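Local atomic coordinates of Myo-inositol phosphohydrolase (Mitsuokella multacida, PDB entry 4WU3), a protein that probably removes phosphate groups from inositol hexakisphosphate (phytate) as a phosphatase of the protein tyrosine phosphatase-like phytase family, and here holds inositol-(1,3,4,5)-tetrakisphosphate. Residues Asp386-Asn398 / Asn533-Thr547. The protein carries 2 engineered substitutions. Residues are numbered along the deposited sequence; the frame is centred on the assembly and turned at random.
Sequences DTLYMSGSAEFSN and NAWLHFHSQAGAGRT. Engineered in segment 533-547: Ser540 (natural residue Cys). With 4IP (inositol-(1,3,4,5)-tetrakisphosphate), chain F.
Strand 390-393 pairs in parallel with strand 535-539, which runs straight into the P-loop of this protein tyrosine phosphatase-like fold, the phosphate-binding turn 540-546. Backbone bonds alternate along the pair: Ser391 N donates to Leu536 O (2.9 Å), and Ser391 O receives Phe538 N. On the face that helix 398-411 covers, Ser391 OG meets two rings at their edges. Trp535 NE1 donates to Ser391 OG at 2.9 Å, nearly straight (168°) and in the indole plane, while His537 ND1 lies 2.6 Å from the same Ser391 OG. The other imidazole nitrogen, His537 NE2, donates to Ser393 OG, which in turn donates to a lone pair of Ala394 O, so the two serine hydroxyls partner the indole N-H and both imidazole nitrogens. A chi1 of 179° turns the Trp535 indole away from its own N and across the neighbouring strand, and Tyr389 CA lies 4.0 Å from the centroid of the six-membered ring of Trp535, over its face, in a CH-pi contact. A leucine in place of Trp535 would probably leave Ser391 OG without one donor and open a gap beneath Tyr389. On the opposite face Met390 SD approaches the Phe538 ring obliquely. Farther along, Phe396 points its edge at the face of His539, whose NE2 is hydrogen-bonded to Glu493; Glu395, salt-bridged to Arg422 through OE1, sets that oxygen against His539 CE1. Gly543, with positive phi, suits its place because a side chain would strike Ser393 and Ala394. The loop carries the engineered Ser540, cysteine in nature, and grips one phosphate through Arg546: its backbone N and NE both reach O1P of the inositol phosphate, and Arg546 NH2 meets O3P at 2.7 Å.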
ATOM      1  N   ASP A 386      15.264  -5.623 -55.161  1.00 18.19           N
ATOM      2  CA  ASP A 386      14.854  -6.432 -56.310  1.00 20.01           C
ATOM      3  C   ASP A 386      15.263  -7.914 -56.188  1.00 18.36           C
ATOM      4  O   ASP A 386      14.712  -8.774 -56.877  1.00 16.73           O
ATOM      5  CB  ASP A 386      15.404  -5.825 -57.612  1.00 24.14           C
ATOM      6  CG  ASP A 386      16.908  -5.653 -57.589  1.00 23.93           C
ATOM      7  OD1 ASP A 386      17.396  -4.773 -56.844  1.00 25.86           O
ATOM      8  OD2 ASP A 386      17.600  -6.391 -58.321  1.00 26.83           O
ATOM      9  N   THR A 387      16.231  -8.215 -55.327  1.00 17.26           N
ATOM     10  CA  THR A 387      16.673  -9.604 -55.148  1.00 17.01           C
ATOM     11  C   THR A 387      16.573 -10.089 -53.689  1.00 15.16           C
ATOM     12  O   THR A 387      17.073 -11.163 -53.347  1.00 16.62           O
ATOM     13  CB  THR A 387      18.118  -9.809 -55.660  1.00 18.07           C
ATOM     14  OG1 THR A 387      19.020  -8.984 -54.919  1.00 20.84           O
ATOM     15  CG2 THR A 387      18.228  -9.455 -57.137  1.00 19.66           C
ATOM     16  N   LEU A 388      15.920  -9.307 -52.835  1.00 12.83           N
ATOM     17  CA  LEU A 388      15.780  -9.670 -51.420  1.00 12.21           C
ATOM     18  C   LEU A 388      14.768 -10.817 -51.217  1.00 13.17           C
ATOM     19  O   LEU A 388      14.871 -11.588 -50.270  1.00 12.26           O
ATOM     20  CB  LEU A 388      15.399  -8.433 -50.602  1.00 11.77           C
ATOM     21  CG  LEU A 388      15.431  -8.506 -49.067  1.00 11.19           C
ATOM     22  CD1 LEU A 388      16.661  -9.238 -48.565  1.00 10.30           C
ATOM     23  CD2 LEU A 388      15.384  -7.100 -48.478  1.00 10.82           C
ATOM     24  N   TYR A 389      13.818 -10.937 -52.136  1.00 12.86           N
ATOM     25  CA  TYR A 389      12.819 -11.991 -52.105  1.00 12.82           C
ATOM     26  C   TYR A 389      12.157 -12.114 -50.733  1.00 12.92           C
ATOM     27  O   TYR A 389      12.237 -13.137 -50.064  1.00 12.17           O
ATOM     28  CB  TYR A 389      13.437 -13.328 -52.532  1.00 14.00           C
ATOM     29  CG  TYR A 389      14.093 -13.306 -53.892  1.00 15.01           C
ATOM     30  CD1 TYR A 389      13.516 -12.625 -54.963  1.00 17.45           C
ATOM     31  CD2 TYR A 389      15.277 -13.988 -54.115  1.00 17.17           C
ATOM     32  CE1 TYR A 389      14.118 -12.610 -56.211  1.00 18.84           C
ATOM     33  CE2 TYR A 389      15.888 -13.984 -55.357  1.00 19.33           C
ATOM     34  CZ  TYR A 389      15.304 -13.291 -56.403  1.00 20.86           C
ATOM     35  OH  TYR A 389      15.910 -13.276 -57.638  1.00 23.82           O
ATOM     36  N   MET A 390      11.482 -11.057 -50.318  1.00 13.79           N
ATOM     37  CA  MET A 390      10.872 -11.045 -49.001  1.00 12.29           C
ATOM     38  C   MET A 390       9.538 -10.335 -49.044  1.00 11.22           C
ATOM     39  O   MET A 390       9.364  -9.364 -49.777  1.00 11.63           O
ATOM     40  CB  MET A 390      11.801 -10.331 -48.022  1.00 12.63           C
ATOM     41  CG  MET A 390      11.234 -10.150 -46.637  1.00 13.13           C
ATOM     42  SD  MET A 390      12.441  -9.401 -45.536  1.00 14.02           S
ATOM     43  CE  MET A 390      12.499  -7.743 -46.205  1.00 13.93           C
ATOM     44  N   SER A 391       8.593 -10.829 -48.252  1.00 11.15           N
ATOM     45  CA  SER A 391       7.309 -10.178 -48.097  1.00  9.61           C
ATOM     46  C   SER A 391       6.881 -10.277 -46.642  1.00 10.40           C
ATOM     47  O   SER A 391       7.488 -11.019 -45.859  1.00 11.63           O
ATOM     48  CB  SER A 391       6.278 -10.821 -49.019  1.00 10.09           C
ATOM     49  OG  SER A 391       6.226 -12.224 -48.826  1.00  9.13           O
ATOM     50  N   GLY A 392       5.862  -9.505 -46.273  1.00 10.05           N
ATOM     51  CA  GLY A 392       5.286  -9.569 -44.934  1.00 10.46           C
ATOM     52  C   GLY A 392       3.795  -9.250 -44.920  1.00  9.93           C
ATOM     53  O   GLY A 392       3.263  -8.681 -45.864  1.00 11.38           O
ATOM     54  N   SER A 393       3.112  -9.626 -43.850  1.00  9.20           N
ATOM     55  CA  SER A 393       1.732  -9.227 -43.672  1.00  9.48           C
ATOM     56  C   SER A 393       1.230  -9.598 -42.294  1.00 10.11           C
ATOM     57  O   SER A 393       1.915 -10.262 -41.516  1.00  9.47           O
ATOM     58  CB  SER A 393       0.840  -9.914 -44.709  1.00 10.13           C
ATOM     59  OG  SER A 393       0.720 -11.308 -44.440  1.00  9.46           O
ATOM     60  N   ALA A 394       0.003  -9.178 -42.021  1.00 10.44           N
ATOM     61  CA  ALA A 394      -0.745  -9.663 -40.879  1.00 11.23           C
ATOM     62  C   ALA A 394      -1.060 -11.140 -41.056  1.00 12.05           C
ATOM     63  O   ALA A 394      -0.770 -11.727 -42.096  1.00 13.02           O
ATOM     64  CB  ALA A 394      -2.036  -8.872 -40.728  1.00 11.60           C
ATOM     65  N   GLU A 395      -1.645 -11.743 -40.030  1.00 11.24           N
ATOM     66  CA  GLU A 395      -2.103 -13.114 -40.137  1.00 11.68           C
ATOM     67  C   GLU A 395      -3.090 -13.234 -41.294  1.00 10.48           C
ATOM     68  O   GLU A 395      -3.719 -12.251 -41.684  1.00 10.03           O
ATOM     69  CB  GLU A 395      -2.764 -13.555 -38.837  1.00 12.40           C
ATOM     70  CG  GLU A 395      -3.166 -15.016 -38.831  1.00 13.47           C
ATOM     71  CD  GLU A 395      -1.970 -15.937 -38.844  1.00 15.75           C
ATOM     72  OE1 GLU A 395      -1.393 -16.213 -37.777  1.00 15.28           O
ATOM     73  OE2 GLU A 395      -1.596 -16.395 -39.932  1.00 21.05           O
ATOM     74  N   PHE A 396      -3.219 -14.439 -41.840  1.00 10.82           N
ATOM     75  CA  PHE A 396      -4.100 -14.686 -42.988  1.00 10.00           C
ATOM     76  C   PHE A 396      -5.099 -15.815 -42.729  1.00 11.02           C
ATOM     77  O   PHE A 396      -4.750 -16.875 -42.195  1.00 10.18           O
ATOM     78  CB  PHE A 396      -3.282 -15.016 -44.251  1.00  9.68           C
ATOM     79  CG  PHE A 396      -2.192 -16.034 -44.031  1.00  8.69           C
ATOM     80  CD1 PHE A 396      -2.486 -17.384 -43.971  1.00  9.04           C
ATOM     81  CD2 PHE A 396      -0.873 -15.634 -43.878  1.00  9.36           C
ATOM     82  CE1 PHE A 396      -1.489 -18.320 -43.761  1.00  8.76           C
ATOM     83  CE2 PHE A 396       0.139 -16.561 -43.672  1.00  8.77           C
ATOM     84  CZ  PHE A 396      -0.172 -17.909 -43.619  1.00  8.99           C
ATOM     85  N   SER A 397      -6.347 -15.564 -43.108  1.00 10.73           N
ATOM     86  CA  SER A 397      -7.347 -16.601 -43.213  1.00 11.39           C
ATOM     87  C   SER A 397      -7.053 -17.410 -44.480  1.00 12.82           C
ATOM     88  O   SER A 397      -6.164 -17.052 -45.254  1.00 12.78           O
ATOM     89  CB  SER A 397      -8.711 -15.955 -43.355  1.00 10.78           C
ATOM     90  OG  SER A 397      -8.718 -15.115 -44.487  1.00 11.02           O
ATOM     91  N   ASN A 398      -7.830 -18.468 -44.713  1.00 14.72           N
ATOM     92  CA  ASN A 398      -7.694 -19.269 -45.936  1.00 16.97           C
ATOM     93  C   ASN A 398      -7.855 -18.433 -47.192  1.00 14.95           C
ATOM     94  O   ASN A 398      -7.065 -18.526 -48.128  1.00 15.49           O
ATOM     95  CB  ASN A 398      -8.724 -20.394 -45.980  1.00 19.38           C
ATOM     96  CG  ASN A 398      -8.616 -21.221 -47.252  1.00 25.40           C
ATOM     97  OD1 ASN A 398      -7.516 -21.497 -47.730  1.00 27.88           O
ATOM     98  ND2 ASN A 398      -9.756 -21.592 -47.824  1.00 28.42           N
ATOM     99  N   ASN A 533      17.652 -18.598 -53.679  1.00 18.60           N
ATOM    100  CA  ASN A 533      16.444 -18.002 -54.243  1.00 21.13           C
ATOM    101  C   ASN A 533      15.196 -18.244 -53.387  1.00 18.00           C
ATOM    102  O   ASN A 533      14.088 -18.006 -53.858  1.00 15.68           O
ATOM    103  CB  ASN A 533      16.112 -18.521 -55.652  1.00 24.47           C
ATOM    104  CG  ASN A 533      17.310 -18.642 -56.570  1.00 34.88           C
ATOM    105  OD1 ASN A 533      17.478 -19.651 -57.272  1.00 39.64           O
ATOM    106  ND2 ASN A 533      18.114 -17.614 -56.616  1.00 31.33           N
ATOM    107  N   ALA A 534      15.356 -18.756 -52.169  1.00 15.79           N
ATOM    108  CA  ALA A 534      14.202 -18.932 -51.282  1.00 16.74           C
ATOM    109  C   ALA A 534      13.537 -17.572 -51.065  1.00 15.02           C
ATOM    110  O   ALA A 534      14.220 -16.544 -50.977  1.00 11.94           O
ATOM    111  CB  ALA A 534      14.617 -19.531 -49.942  1.00 15.89           C
ATOM    112  N   TRP A 535      12.206 -17.578 -51.005  1.00 13.82           N
ATOM    113  CA  TRP A 535      11.428 -16.377 -50.735  1.00 12.06           C
ATOM    114  C   TRP A 535      10.817 -16.494 -49.344  1.00 12.15           C
ATOM    115  O   TRP A 535      10.157 -17.484 -49.039  1.00 11.04           O
ATOM    116  CB  TRP A 535      10.325 -16.238 -51.769  1.00 12.10           C
ATOM    117  CG  TRP A 535       9.456 -15.052 -51.568  1.00 11.84           C
ATOM    118  CD1 TRP A 535       8.596 -14.836 -50.539  1.00 11.42           C
ATOM    119  CD2 TRP A 535       9.346 -13.919 -52.431  1.00 12.56           C
ATOM    120  NE1 TRP A 535       7.954 -13.639 -50.707  1.00 12.82           N
ATOM    121  CE2 TRP A 535       8.399 -13.053 -51.859  1.00 12.17           C
ATOM    122  CE3 TRP A 535       9.964 -13.550 -53.628  1.00 13.53           C
ATOM    123  CZ2 TRP A 535       8.043 -11.844 -52.443  1.00 12.96           C
ATOM    124  CZ3 TRP A 535       9.618 -12.336 -54.205  1.00 13.95           C
ATOM    125  CH2 TRP A 535       8.667 -11.499 -53.610  1.00 14.13           C
ATOM    126  N   LEU A 536      11.049 -15.494 -48.498  1.00 11.31           N
ATOM    127  CA  LEU A 536      10.543 -15.523 -47.131  1.00 11.89           C
ATOM    128  C   LEU A 536       9.388 -14.573 -46.935  1.00 11.97           C
ATOM    129  O   LEU A 536       9.529 -13.366 -47.140  1.00 11.50           O
ATOM    130  CB  LEU A 536      11.638 -15.135 -46.150  1.00 12.62           C
ATOM    131  CG  LEU A 536      12.869 -16.024 -46.151  1.00 12.75           C
ATOM    132  CD1 LEU A 536      13.870 -15.499 -45.133  1.00 12.92           C
ATOM    133  CD2 LEU A 536      12.499 -17.465 -45.870  1.00 12.38           C
ATOM    134  N   HIS A 537       8.245 -15.120 -46.529  1.00 12.85           N
ATOM    135  CA  HIS A 537       7.094 -14.295 -46.180  1.00 11.75           C
ATOM    136  C   HIS A 537       6.862 -14.293 -44.678  1.00 12.01           C
ATOM    137  O   HIS A 537       6.419 -15.281 -44.112  1.00 11.96           O
ATOM    138  CB  HIS A 537       5.828 -14.777 -46.870  1.00 12.14           C
ATOM    139  CG  HIS A 537       4.624 -13.969 -46.508  1.00 12.16           C
ATOM    140  ND1 HIS A 537       4.248 -12.844 -47.208  1.00 12.63           N
ATOM    141  CD2 HIS A 537       3.740 -14.093 -45.493  1.00 12.10           C
ATOM    142  CE1 HIS A 537       3.171 -12.323 -46.654  1.00 11.83           C
ATOM    143  NE2 HIS A 537       2.840 -13.064 -45.615  1.00 12.38           N
ATOM    144  N   PHE A 538       7.166 -13.173 -44.034  1.00 11.41           N
ATOM    145  CA  PHE A 538       6.996 -13.065 -42.603  1.00 10.28           C
ATOM    146  C   PHE A 538       5.603 -12.593 -42.249  1.00 10.72           C
ATOM    147  O   PHE A 538       5.070 -11.667 -42.867  1.00  9.85           O
ATOM    148  CB  PHE A 538       7.998 -12.085 -42.026  1.00 10.15           C
ATOM    149  CG  PHE A 538       9.410 -12.535 -42.140  1.00 10.15           C
ATOM    150  CD1 PHE A 538       9.971 -13.335 -41.175  1.00 10.32           C
ATOM    151  CD2 PHE A 538      10.180 -12.144 -43.217  1.00 10.91           C
ATOM    152  CE1 PHE A 538      11.290 -13.745 -41.282  1.00 11.75           C
ATOM    153  CE2 PHE A 538      11.489 -12.561 -43.338  1.00 11.09           C
ATOM    154  CZ  PHE A 538      12.046 -13.359 -42.364  1.00 10.63           C
ATOM    155  N   HIS A 539       5.021 -13.222 -41.236  1.00 10.95           N
ATOM    156  CA  HIS A 539       3.773 -12.721 -40.664  1.00 11.10           C
ATOM    157  C   HIS A 539       3.808 -12.859 -39.153  1.00 11.28           C
ATOM    158  O   HIS A 539       4.509 -13.701 -38.598  1.00 10.22           O
ATOM    159  CB  HIS A 539       2.533 -13.435 -41.253  1.00 10.81           C
ATOM    160  CG  HIS A 539       2.196 -14.728 -40.580  1.00 11.10           C
ATOM    161  ND1 HIS A 539       1.497 -14.794 -39.393  1.00 12.34           N
ATOM    162  CD2 HIS A 539       2.475 -16.005 -40.921  1.00 10.99           C
ATOM    163  CE1 HIS A 539       1.370 -16.056 -39.029  1.00 12.76           C
ATOM    164  NE2 HIS A 539       1.954 -16.811 -39.939  1.00 11.98           N
ATOM    165  N   SER A 540       3.052 -12.004 -38.490  1.00 12.27           N
ATOM    166  CA  SER A 540       2.806 -12.158 -37.075  1.00 12.93           C
ATOM    167  C   SER A 540       1.306 -11.965 -36.922  1.00 15.08           C
ATOM    168  O   SER A 540       0.546 -12.532 -37.707  1.00 17.55           O
ATOM    169  CB  SER A 540       3.633 -11.156 -36.272  1.00 12.63           C
ATOM    170  OG  SER A 540       3.732  -9.934 -36.972  1.00 11.68           O
ATOM    171  N   GLN A 541       0.860 -11.190 -35.940  1.00 16.37           N
ATOM    172  CA  GLN A 541      -0.580 -10.992 -35.748  1.00 18.74           C
ATOM    173  C   GLN A 541      -1.042  -9.895 -36.681  1.00 16.17           C
ATOM    174  O   GLN A 541      -1.966 -10.090 -37.459  1.00 16.93           O
ATOM    175  CB  GLN A 541      -0.915 -10.630 -34.287  1.00 18.60           C
ATOM    176  CG  GLN A 541      -2.379 -10.825 -33.898  1.00 17.85           C
ATOM    177  CD  GLN A 541      -3.302  -9.707 -34.365  1.00 17.69           C
ATOM    178  OE1 GLN A 541      -2.886  -8.564 -34.518  1.00 21.22           O
ATOM    179  NE2 GLN A 541      -4.569 -10.035 -34.567  1.00 18.70           N
ATOM    180  N   ALA A 542      -0.365  -8.754 -36.613  1.00 16.64           N
ATOM    181  CA  ALA A 542      -0.749  -7.571 -37.385  1.00 15.82           C
ATOM    182  C   ALA A 542       0.203  -7.235 -38.530  1.00 14.82           C
ATOM    183  O   ALA A 542      -0.036  -6.299 -39.283  1.00 16.96           O
ATOM    184  CB  ALA A 542      -0.857  -6.377 -36.456  1.00 16.57           C
ATOM    185  N   GLY A 543       1.290  -7.979 -38.661  1.00 14.83           N
ATOM    186  CA  GLY A 543       2.279  -7.662 -39.684  1.00 13.67           C
ATOM    187  C   GLY A 543       2.977  -6.349 -39.389  1.00 12.75           C
ATOM    188  O   GLY A 543       3.407  -5.654 -40.303  1.00 13.46           O
ATOM    189  N   ALA A 544       3.092  -6.002 -38.109  1.00 13.02           N
ATOM    190  CA  ALA A 544       3.738  -4.749 -37.707  1.00 13.26           C
ATOM    191  C   ALA A 544       5.027  -4.995 -36.926  1.00 12.78           C
ATOM    192  O   ALA A 544       6.101  -5.139 -37.527  1.00 14.17           O
ATOM    193  CB  ALA A 544       2.774  -3.888 -36.898  1.00 14.15           C
ATOM    194  N   GLY A 545       4.912  -5.070 -35.598  1.00 10.70           N
ATOM    195  CA  GLY A 545       6.062  -5.174 -34.690  1.00  9.59           C
ATOM    196  C   GLY A 545       7.058  -6.283 -34.985  1.00  9.52           C
ATOM    197  O   GLY A 545       8.196  -6.035 -35.406  1.00  8.97           O
ATOM    198  N   ARG A 546       6.637  -7.516 -34.742  1.00  8.95           N
ATOM    199  CA  ARG A 546       7.492  -8.667 -34.974  1.00  7.64           C
ATOM    200  C   ARG A 546       7.865  -8.855 -36.444  1.00  7.47           C
ATOM    201  O   ARG A 546       9.023  -9.107 -36.762  1.00  6.86           O
ATOM    202  CB  ARG A 546       6.820  -9.916 -34.431  1.00  7.31           C
ATOM    203  CG  ARG A 546       6.814  -9.957 -32.911  1.00  7.26           C
ATOM    204  CD  ARG A 546       5.916 -11.066 -32.397  1.00  7.61           C
ATOM    205  NE  ARG A 546       4.516 -10.753 -32.662  1.00  7.94           N
ATOM    206  CZ  ARG A 546       3.497 -11.534 -32.325  1.00  9.14           C
ATOM    207  NH1 ARG A 546       3.724 -12.683 -31.697  1.00  9.05           N
ATOM    208  NH2 ARG A 546       2.247 -11.160 -32.599  1.00  9.85           N
ATOM    209  N   THR A 547       6.895  -8.716 -37.336  1.00  7.38           N
ATOM    210  CA  THR A 547       7.136  -8.885 -38.759  1.00  7.90           C
ATOM    211  C   THR A 547       8.162  -7.895 -39.317  1.00  8.30           C
ATOM    212  O   THR A 547       9.082  -8.294 -40.047  1.00  8.59           O
ATOM    213  CB  THR A 547       5.818  -8.752 -39.545  1.00  8.91           C
ATOM    214  OG1 THR A 547       5.012  -9.915 -39.321  1.00  9.88           O
ATOM    215  CG2 THR A 547       6.075  -8.606 -41.035  1.00  9.09           C
TER
HETATM  216  C1  4IP F 702       1.644  -5.998 -33.004  1.00 39.44           C
HETATM  217  O1  4IP F 702       2.174  -6.428 -34.258  1.00 28.87           O
HETATM  218  C2  4IP F 702       0.207  -6.477 -32.850  1.00 44.96           C
HETATM  219  O2  4IP F 702      -0.563  -6.030 -33.958  1.00 47.40           O
HETATM  220  C3  4IP F 702      -0.436  -5.929 -31.583  1.00 50.30           C
HETATM  221  O3  4IP F 702      -1.792  -6.374 -31.502  1.00 63.15           O
HETATM  222  C4  4IP F 702      -0.389  -4.405 -31.538  1.00 48.35           C
HETATM  223  O4  4IP F 702      -0.918  -3.960 -30.283  1.00 51.77           O
HETATM  224  C5  4IP F 702       1.047  -3.918 -31.693  1.00 49.28           C
HETATM  225  O5  4IP F 702       1.092  -2.489 -31.707  1.00 54.25           O
HETATM  226  C6  4IP F 702       1.694  -4.471 -32.962  1.00 44.98           C
HETATM  227  O6  4IP F 702       3.052  -4.036 -33.058  1.00 41.56           O
HETATM  228  P1  4IP F 702       2.803  -7.890 -34.483  1.00 21.08           P
HETATM  229  O1P 4IP F 702       4.101  -7.859 -33.723  1.00 17.16           O
HETATM  230  O2P 4IP F 702       2.940  -7.964 -35.982  1.00 20.97           O
HETATM  231  O3P 4IP F 702       1.764  -8.835 -33.937  1.00 23.13           O
HETATM  232  P3  4IP F 702      -2.301  -7.196 -30.209  1.00 64.27           P
HETATM  233  O4P 4IP F 702      -1.698  -6.450 -29.042  1.00 79.37           O
HETATM  234  O5P 4IP F 702      -1.755  -8.589 -30.424  1.00 65.22           O
HETATM  235  O6P 4IP F 702      -3.804  -7.096 -30.266  1.00 71.57           O
HETATM  236  P4  4IP F 702      -2.076  -2.836 -30.182  1.00 55.79           P
HETATM  237  O7P 4IP F 702      -3.137  -3.285 -31.157  1.00 53.50           O
HETATM  238  O8P 4IP F 702      -2.504  -2.927 -28.738  1.00 57.45           O
HETATM  239  O9P 4IP F 702      -1.363  -1.554 -30.566  1.00 50.09           O
HETATM  240  P5  4IP F 702       2.319  -1.716 -30.992  1.00 59.33           P
HETATM  241  OPF 4IP F 702       2.773  -2.632 -29.866  1.00 44.56           O
HETATM  242  OPG 4IP F 702       1.678  -0.423 -30.533  1.00 75.69           O
HETATM  243  OPH 4IP F 702       3.344  -1.554 -32.092  1.00 61.28           O
HETATM  244  O   HOH W   1      14.823 -14.355 -49.299  1.00 13.49           O